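Local coordinates for GntR-family protein transcriptional regulator (Mycobacterium smegmatis, PDB 3F8M) that represses the phnDCE operon for phosphate uptake when phosphate is available, binding DNA through a winged helix-turn-helix domain, at the interface of chains A and B. Coordinates in Å, arbitrary orientation; residue numbers count along the deposited sequence, not the author numbering. Chains: chain A/B, GntR-family protein transcriptional regulator.

The interface of chains A and B. Residues chain A 185-187, 207; chain B 79, 206-207, 230, 233.
The ring of B:Phe207 reaches across the subunit boundary and lies against strand 180-188 of chain A, where a broad, flat aromatic can cover several residues at once. The methyl CG2 of A:Thr187 sits over the middle of one face, 3.8 Å from the centroid of the B:Phe207 ring, in a CH-pi contact. Near the ring's outer end, CE1 of B:Phe207 meets CG2 of A:Ile185 at 3.6 Å, a branch methyl that fits against the ring, while the outermost atom CZ touches the backbone of A:Ile185 and A:Asp186. A:Phe207, the two-fold twin of B:Phe207, comes near with its CE1.

A:Thr187 suits the boundary of this core. Its OG1 lies between the backbone N and the carbonyl carbon (chi1 63°), which leaves CG2 beside the N and over the ring. OG1 of A:Thr187 packs 3.3 Å from CA of B:Gly230, whose lack of a side chain permits close approach. At the polar rim, the long, extended B:Lys79 spans from its loop to the short A:Asp186, which keeps its charge close to the strand. NZ of B:Lys79 donates a hydrogen bond to OD1 of A:Asp186, also a salt bridge (3.2 Å), coming from 52° above the carboxylate plane. One water ties both charged groups to A:Thr187 N and the carbonyl oxygens of B:Gly230 and B:Met233.

Repeated with the chains exchanged, this mainly UTRA-to-UTRA patch joins the copies in the deposited dimer, consistent with the dimeric GntR family, and may help set the relative placement of their DNA-binding domains.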
# COMPACT_ATOMS: atom_id res chain seq x y z
N ILE A 185 -1.90 3.93 -4.45
CA ILE A 185 -2.46 3.15 -3.38
C ILE A 185 -2.94 4.13 -2.35
O ILE A 185 -2.15 4.99 -1.90
CB ILE A 185 -1.40 2.25 -2.70
CG1 ILE A 185 -0.79 1.28 -3.72
CG2 ILE A 185 -2.07 1.54 -1.55
CD1 ILE A 185 0.55 0.58 -3.28
N ASP A 186 -4.21 4.00 -1.96
CA ASP A 186 -4.83 4.85 -0.97
C ASP A 186 -5.55 3.98 0.03
O ASP A 186 -5.78 2.79 -0.25
CB ASP A 186 -5.83 5.82 -1.65
CG ASP A 186 -5.14 6.94 -2.40
OD1 ASP A 186 -4.61 7.85 -1.70
OD2 ASP A 186 -5.10 6.92 -3.67
N THR A 187 -5.93 4.55 1.18
CA THR A 187 -6.90 3.88 2.02
C THR A 187 -8.29 4.34 1.63
O THR A 187 -8.42 5.40 1.00
CB THR A 187 -6.69 4.17 3.54
OG1 THR A 187 -6.87 5.56 3.79
CG2 THR A 187 -5.27 3.75 3.93
N PHE A 207 -8.01 -1.02 1.09
CA PHE A 207 -7.00 -0.52 0.20
C PHE A 207 -7.76 -0.15 -1.10
O PHE A 207 -8.66 -0.88 -1.49
CB PHE A 207 -6.06 -1.62 -0.21
CG PHE A 207 -4.92 -1.89 0.74
CD1 PHE A 207 -3.85 -0.99 0.85
CD2 PHE A 207 -4.86 -3.11 1.41
CE1 PHE A 207 -2.76 -1.28 1.69
CE2 PHE A 207 -3.76 -3.40 2.26
CZ PHE A 207 -2.74 -2.48 2.38
N LYS B 79 -3.19 15.08 -0.33
CA LYS B 79 -2.39 13.97 0.25
C LYS B 79 -0.98 14.09 -0.30
O LYS B 79 -0.78 14.48 -1.46
CB LYS B 79 -3.01 12.63 -0.16
CG LYS B 79 -4.32 12.29 0.50
CD LYS B 79 -4.89 10.98 -0.01
CE LYS B 79 -6.17 10.58 0.75
NZ LYS B 79 -6.71 9.30 0.16
N MET B 206 -5.18 3.97 8.75
CA MET B 206 -3.72 4.17 8.56
C MET B 206 -3.14 3.19 7.58
O MET B 206 -3.68 2.08 7.41
CB MET B 206 -2.96 3.90 9.89
CG MET B 206 -3.54 4.46 11.16
SD MET B 206 -3.61 6.26 11.27
CE MET B 206 -1.93 6.71 11.31
N PHE B 207 -2.03 3.57 6.95
CA PHE B 207 -1.12 2.66 6.29
C PHE B 207 -0.13 2.25 7.38
O PHE B 207 0.33 3.10 8.14
CB PHE B 207 -0.30 3.34 5.22
CG PHE B 207 -1.04 3.60 3.94
CD1 PHE B 207 -1.33 2.55 3.06
CD2 PHE B 207 -1.44 4.89 3.60
CE1 PHE B 207 -2.00 2.78 1.86
CE2 PHE B 207 -2.11 5.13 2.37
CZ PHE B 207 -2.39 4.06 1.53
N GLY B 230 -4.07 7.69 6.58
CA GLY B 230 -4.52 7.42 5.21
C GLY B 230 -5.06 8.69 4.55
O GLY B 230 -4.88 8.89 3.35
N MET B 233 -1.83 10.64 3.00
CA MET B 233 -0.79 9.98 2.27
C MET B 233 -1.34 9.11 1.14
O MET B 233 -2.29 8.37 1.35
CB MET B 233 -0.04 9.12 3.30
CG MET B 233 1.01 8.17 2.73
SD MET B 233 2.33 9.06 1.93
CE MET B 233 2.57 10.51 3.02
O HOH W 1 -5.03 7.30 1.11
O HOH W 2 -8.19 8.29 1.97